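Local coordinates for protein tumor necrosis factor ligand superfamily member 9 (Mus musculus, PDB 6MKB) that acts as a T-cell co-stimulatory cytokine of the tumor necrosis factor family that binds the receptor TNFRSF9 (4-1BB) and induces proliferation of activated T cells, at residues B[67-72]-B[112-117]; B[78-83]-B[105-110]; B[89-94]-B[127-132]. All coordinates share one frame; numbering follows the deposited sequence.

Contact 1 (B[67-72]-B[112-117]). With NA (sodium ion), chain O; SO4 (sulfate ion), chain N.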
loop_
_atom_site.group_PDB
_atom_site.type_symbol
_atom_site.label_atom_id
_atom_site.label_comp_id
_atom_site.label_asym_id
_atom_site.label_seq_id
_atom_site.Cartn_x
_atom_site.Cartn_y
_atom_site.Cartn_z
ATOM N N LYS B 67 -5.800 0.522 9.511
ATOM C CA LYS B 67 -5.202 0.010 10.736
ATOM C C LYS B 67 -6.346 -0.286 11.697
ATOM O O LYS B 67 -6.947 0.639 12.235
ATOM C CB LYS B 67 -4.137 0.951 11.311
ATOM C CG LYS B 67 -2.910 1.071 10.413
ATOM C CD LYS B 67 -1.762 1.689 11.179
ATOM C CE LYS B 67 -0.582 1.983 10.294
ATOM N NZ LYS B 67 0.449 2.769 11.012
ATOM N N LEU B 68 -6.732 -1.570 11.784
ATOM C CA LEU B 68 -7.804 -2.047 12.654
ATOM C C LEU B 68 -7.237 -2.484 13.949
ATOM O O LEU B 68 -6.474 -3.454 13.973
ATOM C CB LEU B 68 -8.541 -3.250 12.032
ATOM C CG LEU B 68 -9.677 -3.068 11.091
ATOM C CD1 LEU B 68 -10.293 -4.420 10.835
ATOM C CD2 LEU B 68 -10.721 -2.117 11.647
ATOM N N SER B 69 -7.628 -1.830 15.026
ATOM C CA SER B 69 -7.155 -2.167 16.365
ATOM C C SER B 69 -8.195 -2.991 17.111
ATOM O O SER B 69 -9.348 -2.553 17.205
ATOM C CB SER B 69 -6.826 -0.904 17.145
ATOM O OG SER B 69 -5.733 -0.222 16.553
ATOM N N PRO B 70 -7.807 -4.166 17.679
ATOM C CA PRO B 70 -8.777 -4.955 18.467
ATOM C C PRO B 70 -9.065 -4.284 19.788
ATOM O O PRO B 70 -8.162 -3.671 20.363
ATOM C CB PRO B 70 -8.074 -6.305 18.661
ATOM C CG PRO B 70 -6.621 -6.006 18.562
ATOM C CD PRO B 70 -6.469 -4.811 17.656
ATOM N N THR B 71 -10.317 -4.366 20.263
ATOM C CA THR B 71 -10.707 -3.751 21.537
ATOM C C THR B 71 -10.675 -4.773 22.683
ATOM O O THR B 71 -10.466 -5.970 22.445
ATOM C CB THR B 71 -12.085 -3.114 21.434
ATOM O OG1 THR B 71 -13.044 -4.142 21.214
ATOM C CG2 THR B 71 -12.161 -2.027 20.381
ATOM N N PHE B 72 -10.920 -4.305 23.914
ATOM C CA PHE B 72 -10.980 -5.140 25.115
ATOM C C PHE B 72 -11.919 -6.344 24.929
ATOM O O PHE B 72 -11.565 -7.449 25.358
ATOM C CB PHE B 72 -11.437 -4.307 26.330
ATOM C CG PHE B 72 -11.438 -5.080 27.625
ATOM C CD1 PHE B 72 -10.272 -5.219 28.378
ATOM C CD2 PHE B 72 -12.598 -5.693 28.088
ATOM C CE1 PHE B 72 -10.265 -5.955 29.561
ATOM C CE2 PHE B 72 -12.578 -6.459 29.246
ATOM C CZ PHE B 72 -11.412 -6.579 29.978
ATOM N N ASN B 112 -6.415 -11.975 17.596
ATOM C CA ASN B 112 -6.701 -10.847 18.502
ATOM C C ASN B 112 -5.521 -9.885 18.385
ATOM O O ASN B 112 -4.773 -9.690 19.333
ATOM C CB ASN B 112 -6.855 -11.384 19.932
ATOM C CG ASN B 112 -7.434 -10.432 20.950
ATOM O OD1 ASN B 112 -7.831 -10.866 22.038
ATOM N ND2 ASN B 112 -7.479 -9.126 20.663
ATOM N N LYS B 113 -5.308 -9.353 17.205
ATOM C CA LYS B 113 -4.117 -8.593 16.907
ATOM C C LYS B 113 -4.457 -7.464 15.920
ATOM O O LYS B 113 -5.492 -7.523 15.262
ATOM C CB LYS B 113 -3.093 -9.600 16.313
ATOM C CG LYS B 113 -1.636 -9.172 16.315
ATOM C CD LYS B 113 -0.855 -9.814 15.159
ATOM C CE LYS B 113 -0.240 -11.153 15.500
ATOM N NZ LYS B 113 0.189 -11.891 14.276
ATOM N N LEU B 114 -3.619 -6.413 15.868
ATOM C CA LEU B 114 -3.777 -5.270 14.966
ATOM C C LEU B 114 -3.707 -5.752 13.534
ATOM O O LEU B 114 -2.879 -6.607 13.201
ATOM C CB LEU B 114 -2.684 -4.180 15.237
ATOM C CG LEU B 114 -2.487 -3.049 14.169
ATOM C CD1 LEU B 114 -3.586 -1.974 14.242
ATOM C CD2 LEU B 114 -1.076 -2.435 14.261
ATOM N N VAL B 115 -4.605 -5.238 12.701
ATOM C CA VAL B 115 -4.634 -5.573 11.282
ATOM C C VAL B 115 -4.168 -4.318 10.548
ATOM O O VAL B 115 -4.783 -3.265 10.687
ATOM C CB VAL B 115 -6.030 -6.084 10.805
ATOM C CG1 VAL B 115 -6.049 -6.255 9.298
ATOM C CG2 VAL B 115 -6.430 -7.393 11.488
ATOM N N ASP B 116 -3.055 -4.416 9.828
ATOM C CA ASP B 116 -2.502 -3.275 9.115
ATOM C C ASP B 116 -2.372 -3.623 7.642
ATOM O O ASP B 116 -1.432 -4.296 7.257
ATOM C CB ASP B 116 -1.159 -2.822 9.744
ATOM C CG ASP B 116 -0.420 -1.689 9.037
ATOM O OD1 ASP B 116 -0.984 -1.107 8.087
ATOM O OD2 ASP B 116 0.725 -1.389 9.429
ATOM N N ARG B 117 -3.313 -3.141 6.820
ATOM C CA ARG B 117 -3.362 -3.382 5.371
ATOM C C ARG B 117 -3.278 -2.072 4.587
ATOM O O ARG B 117 -3.890 -1.083 4.974
ATOM C CB ARG B 117 -4.651 -4.124 4.975
ATOM C CG ARG B 117 -4.813 -5.458 5.624
ATOM C CD ARG B 117 -4.175 -6.612 4.869
ATOM N NE ARG B 117 -4.931 -7.847 5.121
ATOM C CZ ARG B 117 -4.677 -8.701 6.115
ATOM N NH1 ARG B 117 -3.651 -8.491 6.938
ATOM N NH2 ARG B 117 -5.426 -9.785 6.273
HETATM NA NA NA O . -6.363 1.662 14.740
HETATM S S SO4 N . -4.965 -14.838 19.728
HETATM O O1 SO4 N . -4.611 -13.731 18.808
HETATM O O2 SO4 N . -6.381 -14.734 20.154
HETATM O O3 SO4 N . -4.098 -14.790 20.932
HETATM O O4 SO4 N . -4.762 -16.118 19.009
#
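Two antiparallel strand ends meet here, their segment axes at 176° to each other, and two backbone hydrogen bonds fix the register. Leu68 N donates to Val115 O at 2.8 Å, and Val115 N returns a bond to Leu68 O at 2.9 Å with a nearly linear angle of 172° at the hydrogen; this reciprocity identifies Leu68-Val115 as the hydrogen-bonded pair. Both donors lie in the plane of the carbonyl they address.

Lys67 belongs to the adjoining non-hydrogen-bonded pair with Asp116. Its CB lies near both CD1 of Leu114 and the sodium ion, which are on neighbouring sides of it. With CG anti to the carbonyl carbon (chi1 -66°) and every later torsion extended, the chain runs alongside the Asp116 carboxylate, both pointing the same way. CG passes Asp116 OD1 at 3.7 Å, and CE passes Asp116 OD2 at 3.7 Å. NZ overshoots slightly: it stands 4.5 Å from Asp116 OD2, too far for a salt bridge, though the opposite charges probably still attract. Glu65 brings a like charge close to Asp116 OD1, which would tend to raise the pKa of Asp116; the Lys67 ammonium probably eases that repulsion.

The sodium is held by Lys67 O at 2.8 Å and Ser69 OG at 2.7 Å, with Asn155 O completing the protein ligands. Leu114 CD1 reaches across to 3.3 Å from Leu68 O, close to the site. Farther along, the Pro70 ring lies against the Lys113-Leu114 peptide, CG near Lys113 C and CD near Leu114 N.

Within the antiparallel sheet, strand 58-70 runs between strands 115-125 and 149-166. On the other face from Lys67, Leu68 and Val115 both touch Trp149 of strand 149-166, while Val115 also rests on Val103 of strand 100-105.

Contact 2 (B[78-83]-B[105-110]). With NAG (2-acetamido-2-deoxy-beta-D-glucopyranose), chain F; SO4 (sulfate ion), chain L.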
loop_
_atom_site.group_PDB
_atom_site.type_symbol
_atom_site.label_atom_id
_atom_site.label_comp_id
_atom_site.label_asym_id
_atom_site.label_seq_id
_atom_site.Cartn_x
_atom_site.Cartn_y
_atom_site.Cartn_z
ATOM N N LYS B 78 -14.160 -15.469 17.262
ATOM C CA LYS B 78 -15.614 -15.648 17.121
ATOM C C LYS B 78 -16.193 -14.699 16.054
ATOM O O LYS B 78 -16.981 -15.124 15.211
ATOM C CB LYS B 78 -16.336 -15.416 18.471
ATOM C CG LYS B 78 -16.308 -16.624 19.380
ATOM C CD LYS B 78 -16.760 -16.275 20.787
ATOM C CE LYS B 78 -16.725 -17.499 21.668
ATOM N NZ LYS B 78 -17.468 -17.298 22.938
ATOM N N VAL B 79 -15.827 -13.409 16.129
ATOM C CA VAL B 79 -16.316 -12.380 15.226
ATOM C C VAL B 79 -15.648 -12.510 13.856
ATOM O O VAL B 79 -14.437 -12.346 13.728
ATOM C CB VAL B 79 -16.145 -10.964 15.824
ATOM C CG1 VAL B 79 -16.503 -9.892 14.807
ATOM C CG2 VAL B 79 -16.994 -10.812 17.076
ATOM N N GLN B 80 -16.449 -12.768 12.832
ATOM C CA GLN B 80 -15.958 -12.913 11.470
ATOM C C GLN B 80 -16.777 -12.020 10.515
ATOM O O GLN B 80 -17.740 -11.361 10.935
ATOM C CB GLN B 80 -15.946 -14.398 11.039
ATOM C CG GLN B 80 -17.260 -15.123 11.191
ATOM C CD GLN B 80 -17.109 -16.560 10.757
ATOM O OE1 GLN B 80 -16.847 -16.865 9.595
ATOM N NE2 GLN B 80 -17.278 -17.491 11.670
ATOM N N GLY B 81 -16.341 -11.975 9.259
ATOM C CA GLY B 81 -16.944 -11.157 8.224
ATOM C C GLY B 81 -15.889 -10.401 7.448
ATOM O O GLY B 81 -14.906 -10.988 6.995
ATOM N N TRP B 82 -16.081 -9.084 7.283
ATOM C CA TRP B 82 -15.153 -8.254 6.512
ATOM C C TRP B 82 -15.225 -6.785 6.893
ATOM O O TRP B 82 -16.247 -6.309 7.370
ATOM C CB TRP B 82 -15.411 -8.413 4.995
ATOM C CG TRP B 82 -16.829 -8.153 4.587
ATOM C CD1 TRP B 82 -17.822 -9.079 4.429
ATOM C CD2 TRP B 82 -17.414 -6.879 4.270
ATOM N NE1 TRP B 82 -18.989 -8.462 4.035
ATOM C CE2 TRP B 82 -18.768 -7.110 3.930
ATOM C CE3 TRP B 82 -16.926 -5.559 4.248
ATOM C CZ2 TRP B 82 -19.648 -6.069 3.600
ATOM C CZ3 TRP B 82 -17.790 -4.534 3.893
ATOM C CH2 TRP B 82 -19.138 -4.789 3.587
ATOM N N VAL B 83 -14.121 -6.073 6.683
ATOM C CA VAL B 83 -14.011 -4.629 6.919
ATOM C C VAL B 83 -13.385 -4.020 5.667
ATOM O O VAL B 83 -12.395 -4.539 5.146
ATOM C CB VAL B 83 -13.252 -4.247 8.212
ATOM C CG1 VAL B 83 -13.320 -2.735 8.453
ATOM C CG2 VAL B 83 -13.802 -5.004 9.417
ATOM N N LEU B 105 -12.249 -11.434 7.524
ATOM C CA LEU B 105 -11.994 -12.067 8.816
ATOM C C LEU B 105 -12.619 -13.460 8.817
ATOM O O LEU B 105 -13.828 -13.557 8.728
ATOM C CB LEU B 105 -12.522 -11.193 9.969
ATOM C CG LEU B 105 -11.898 -9.805 10.158
ATOM C CD1 LEU B 105 -12.731 -8.938 11.105
ATOM C CD2 LEU B 105 -10.490 -9.907 10.703
ATOM N N PHE B 106 -11.784 -14.531 8.810
ATOM C CA PHE B 106 -12.178 -15.962 8.781
ATOM C C PHE B 106 -11.567 -16.715 9.941
ATOM O O PHE B 106 -10.399 -16.483 10.214
ATOM C CB PHE B 106 -11.705 -16.705 7.503
ATOM C CG PHE B 106 -12.065 -16.155 6.166
ATOM C CD1 PHE B 106 -13.336 -16.362 5.631
ATOM C CD2 PHE B 106 -11.100 -15.565 5.366
ATOM C CE1 PHE B 106 -13.664 -15.888 4.355
ATOM C CE2 PHE B 106 -11.416 -15.116 4.087
ATOM C CZ PHE B 106 -12.706 -15.248 3.604
ATOM N N PRO B 107 -12.238 -17.746 10.512
ATOM C CA PRO B 107 -11.645 -18.495 11.645
ATOM C C PRO B 107 -10.223 -19.022 11.417
ATOM O O PRO B 107 -9.412 -19.078 12.343
ATOM C CB PRO B 107 -12.616 -19.655 11.819
ATOM C CG PRO B 107 -13.916 -19.051 11.460
ATOM C CD PRO B 107 -13.638 -18.160 10.295
ATOM N N CYS B 108 -9.940 -19.377 10.172
ATOM C CA CYS B 108 -8.685 -19.874 9.653
ATOM C C CYS B 108 -7.496 -18.985 10.067
ATOM O O CYS B 108 -6.515 -19.477 10.621
ATOM C CB CYS B 108 -8.781 -19.967 8.130
ATOM S SG CYS B 108 -7.303 -20.627 7.341
ATOM N N SER B 109 -7.582 -17.689 9.754
ATOM C CA SER B 109 -6.509 -16.727 9.902
ATOM C C SER B 109 -6.837 -15.593 10.886
ATOM O O SER B 109 -6.040 -14.655 11.039
ATOM C CB SER B 109 -6.209 -16.145 8.531
ATOM O OG SER B 109 -7.418 -15.694 7.946
ATOM N N MET B 110 -7.986 -15.679 11.567
ATOM C CA MET B 110 -8.403 -14.662 12.541
ATOM C C MET B 110 -7.515 -14.663 13.780
ATOM O O MET B 110 -7.199 -15.741 14.269
ATOM C CB MET B 110 -9.842 -14.934 12.972
ATOM C CG MET B 110 -10.859 -14.090 12.257
ATOM S SD MET B 110 -12.488 -14.863 12.417
ATOM C CE MET B 110 -12.813 -14.556 14.062
HETATM C C1 NAG F . -24.844 -7.013 5.053
HETATM C C2 NAG F . -24.294 -8.265 4.364
HETATM C C3 NAG F . -25.353 -9.375 4.275
HETATM C C4 NAG F . -26.026 -9.652 5.623
HETATM C C5 NAG F . -26.544 -8.345 6.245
HETATM C C6 NAG F . -27.040 -8.548 7.676
HETATM C C7 NAG F . -22.524 -8.194 2.649
HETATM C C8 NAG F . -22.176 -7.654 1.291
HETATM N N2 NAG F . -23.761 -7.913 3.059
HETATM O O3 NAG F . -24.757 -10.586 3.797
HETATM O O4 NAG F . -27.089 -10.601 5.433
HETATM O O5 NAG F . -25.511 -7.352 6.280
HETATM O O6 NAG F . -27.178 -7.278 8.312
HETATM O O7 NAG F . -21.721 -8.850 3.299
HETATM S S SO4 L . -12.270 -21.078 7.429
HETATM O O1 SO4 L . -12.908 -20.650 6.156
HETATM O O2 SO4 L . -11.869 -19.907 8.213
HETATM O O3 SO4 L . -13.209 -21.900 8.223
HETATM O O4 SO4 L . -11.096 -21.904 7.093
#
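Hydrogen bonding between the segments is concentrated on one antiparallel pair, Gly81 with Leu105. Gly81 N points almost straight at Leu105 O (3.0 Å, 172° at the hydrogen), in the carbonyl plane and on a lone pair. The return bond, Leu105 N to Gly81 O at 2.7 Å, approaches differently, the donor standing 38° out of the carbonyl plane. Gly81 turns the chain through a corner with a positive phi of 133°, a backbone shape in which a CB would strike the preceding carbonyl oxygen.

Van der Waals contact fills in around this pair. The extended Gln80 chain crosses Pro107 obliquely, its amide meeting the ring with OE1 at 3.5 Å from Pro107 CD and NE2 at 3.7 Å from Pro107 CG. At its root, Gln80 CB touches Met110 SD at 3.8 Å. Leu105 CD1 more loosely meets Val83 CG2 at 4.4 Å.

Two bound groups take up N-H donors. Trp82 NE1 donates to O7 of an N-acetylglucosamine at 2.9 Å, the acetamide lying at the edge of the indole. A sulfate, probably from the crystallisation liquor, accepts from Cys108 N through O2 at 2.8 Å.

Covalent linkage is the last kind: Cys108 forms a disulfide with Cys108 of the second subunit, so this loop between strands 100-105 and 115-125 of the TNF homology domain joins the two subunits of the unusual dimer.

Contact 3 (B[89-94]-B[127-132])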
loop_
_atom_site.group_PDB
_atom_site.type_symbol
_atom_site.label_atom_id
_atom_site.label_comp_id
_atom_site.label_asym_id
_atom_site.label_seq_id
_atom_site.Cartn_x
_atom_site.Cartn_y
_atom_site.Cartn_z
ATOM N N ALA B 89 -15.175 8.623 -5.127
ATOM C CA ALA B 89 -14.732 9.672 -6.050
ATOM C C ALA B 89 -15.900 10.386 -6.736
ATOM O O ALA B 89 -16.846 9.740 -7.201
ATOM C CB ALA B 89 -13.804 9.082 -7.101
ATOM N N LYS B 90 -15.818 11.735 -6.779
ATOM C CA LYS B 90 -16.758 12.657 -7.427
ATOM C C LYS B 90 -15.987 13.541 -8.427
ATOM O O LYS B 90 -15.262 14.428 -7.994
ATOM C CB LYS B 90 -17.481 13.526 -6.388
ATOM C CG LYS B 90 -18.676 12.867 -5.723
ATOM C CD LYS B 90 -19.261 13.762 -4.632
ATOM C CE LYS B 90 -19.992 12.942 -3.609
ATOM N NZ LYS B 90 -20.390 13.764 -2.434
ATOM N N PRO B 91 -16.071 13.315 -9.751
ATOM C CA PRO B 91 -16.861 12.287 -10.459
ATOM C C PRO B 91 -16.199 10.901 -10.357
ATOM O O PRO B 91 -15.062 10.775 -9.928
ATOM C CB PRO B 91 -16.860 12.803 -11.903
ATOM C CG PRO B 91 -15.518 13.445 -12.042
ATOM C CD PRO B 91 -15.298 14.138 -10.708
ATOM N N GLN B 92 -16.914 9.879 -10.771
ATOM C CA GLN B 92 -16.456 8.513 -10.833
ATOM C C GLN B 92 -15.297 8.418 -11.822
ATOM O O GLN B 92 -15.339 9.050 -12.884
ATOM C CB GLN B 92 -17.656 7.690 -11.319
ATOM C CG GLN B 92 -17.486 6.201 -11.320
ATOM C CD GLN B 92 -18.738 5.561 -10.814
ATOM O OE1 GLN B 92 -19.442 4.897 -11.567
ATOM N NE2 GLN B 92 -19.052 5.758 -9.535
ATOM N N VAL B 93 -14.270 7.641 -11.504
ATOM C CA VAL B 93 -13.180 7.473 -12.470
ATOM C C VAL B 93 -13.566 6.279 -13.366
ATOM O O VAL B 93 -14.393 5.472 -12.948
ATOM C CB VAL B 93 -11.769 7.356 -11.822
ATOM C CG1 VAL B 93 -11.535 8.457 -10.779
ATOM C CG2 VAL B 93 -11.542 5.978 -11.216
ATOM N N ASP B 94 -13.016 6.193 -14.604
ATOM C CA ASP B 94 -13.273 5.149 -15.637
ATOM C C ASP B 94 -13.436 3.700 -15.078
ATOM O O ASP B 94 -14.154 2.894 -15.678
ATOM C CB ASP B 94 -12.144 5.154 -16.694
ATOM C CG ASP B 94 -12.443 4.405 -17.990
ATOM O OD1 ASP B 94 -13.498 4.684 -18.615
ATOM O OD2 ASP B 94 -11.608 3.561 -18.396
ATOM N N ALA B 127 -9.661 18.282 -12.635
ATOM C CA ALA B 127 -9.558 19.501 -11.843
ATOM C C ALA B 127 -10.846 19.649 -11.022
ATOM O O ALA B 127 -11.939 19.626 -11.582
ATOM C CB ALA B 127 -9.355 20.709 -12.760
ATOM N N GLY B 128 -10.699 19.725 -9.706
ATOM C CA GLY B 128 -11.815 19.840 -8.775
ATOM C C GLY B 128 -12.330 18.502 -8.300
ATOM O O GLY B 128 -13.424 18.427 -7.733
ATOM N N HIS B 129 -11.544 17.433 -8.526
ATOM C CA HIS B 129 -11.896 16.063 -8.142
ATOM C C HIS B 129 -12.022 15.968 -6.625
ATOM O O HIS B 129 -11.181 16.488 -5.893
ATOM C CB HIS B 129 -10.868 15.044 -8.680
ATOM C CG HIS B 129 -11.490 13.841 -9.310
ATOM N ND1 HIS B 129 -12.232 12.948 -8.569
ATOM C CD2 HIS B 129 -11.450 13.414 -10.589
ATOM C CE1 HIS B 129 -12.622 12.012 -9.415
ATOM N NE2 HIS B 129 -12.184 12.251 -10.641
ATOM N N ARG B 130 -13.108 15.354 -6.166
ATOM C CA ARG B 130 -13.428 15.207 -4.747
ATOM C C ARG B 130 -13.355 13.735 -4.396
ATOM O O ARG B 130 -13.896 12.886 -5.118
ATOM C CB ARG B 130 -14.815 15.811 -4.422
ATOM C CG ARG B 130 -14.824 17.304 -4.656
ATOM C CD ARG B 130 -16.193 17.903 -4.574
ATOM N NE ARG B 130 -16.050 19.333 -4.353
ATOM C CZ ARG B 130 -16.033 19.921 -3.165
ATOM N NH1 ARG B 130 -16.228 19.210 -2.059
ATOM N NH2 ARG B 130 -15.774 21.215 -3.067
ATOM N N LEU B 131 -12.625 13.437 -3.320
ATOM C CA LEU B 131 -12.364 12.091 -2.844
ATOM C C LEU B 131 -12.678 11.996 -1.356
ATOM O O LEU B 131 -12.146 12.758 -0.561
ATOM C CB LEU B 131 -10.878 11.770 -3.101
ATOM C CG LEU B 131 -10.436 10.869 -4.268
ATOM C CD1 LEU B 131 -11.168 11.112 -5.523
ATOM C CD2 LEU B 131 -8.968 11.062 -4.555
ATOM N N SER B 132 -13.577 11.106 -0.990
ATOM C CA SER B 132 -13.929 10.834 0.395
ATOM C C SER B 132 -13.721 9.324 0.623
ATOM O O SER B 132 -13.545 8.576 -0.349
ATOM C CB SER B 132 -15.353 11.299 0.716
ATOM O OG SER B 132 -16.360 10.496 0.127
HETATM O O HOH W 1 -15.702 17.032 -8.238
#
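Ala89 enters as the non-hydrogen-bonded partner of Leu131, its methyl CB 3.7 Å from Leu131 CD1. The same CB also meets the edge of the His129 imidazole, 3.9 Å from CE1.

At Lys90 the backbones are clamped twice: Lys90 N donates to Arg130 O at 2.8 Å, and Arg130 N to Lys90 O at 3.0 Å with 169° at the hydrogen. Lys90 O is gripped a second time by a water that donates to it at 2.7 Å and likewise to Gly128 O at 2.7 Å, bridging the strands just where their pairing ends. The CB atoms of Lys90 and Arg130 touch on one face of the sheet, and both extended chains lead to Glu51, which forms a salt bridge with each and so probably offsets their like charges; Arg130 NH2 also pairs with Glu46.

This pairing joins strands 80-90 and 129-140 of the TNF homology domain. On the far side of strand 129-140, Gly128 and His129 both face Val54 in a G1 beta bulge, Gly128 having a positive phi of 91°.

Pro91 follows a cis peptide bond, and its CD sits over the face of the His129 ring, 3.7 Å from the centroid and 12° off the normal, a CH-pi contact. Val93 crosses the imidazole at about a right angle, CG1 3.9 Å from His129 NE2, and also packs on Leu123 and Leu125 of strand 115-125.

Overall arrangement
From the N terminus, the chain lays down the first halves of contacts 1, 2 and 3 in turn: 67-72 on strand 58-70, then 78-83 and 89-94 near the two ends of strand 80-90. The return path closes contact 2 first at 105-110, then contact 1 at 112-117, so contact 2 is nested inside the loop of contact 1. Contact 3, closed last at 127-132, crosses both. Contacts 1 and 2 touch through Leu68 CD1 and Val83 CG2, 3.8 Å apart, and both reach the second subunit. Contact 3 lies beyond the chain's centre, its centre about 30 Å from that of contact 1, and ties strands 80-90 and 129-140 at the other end of the domain.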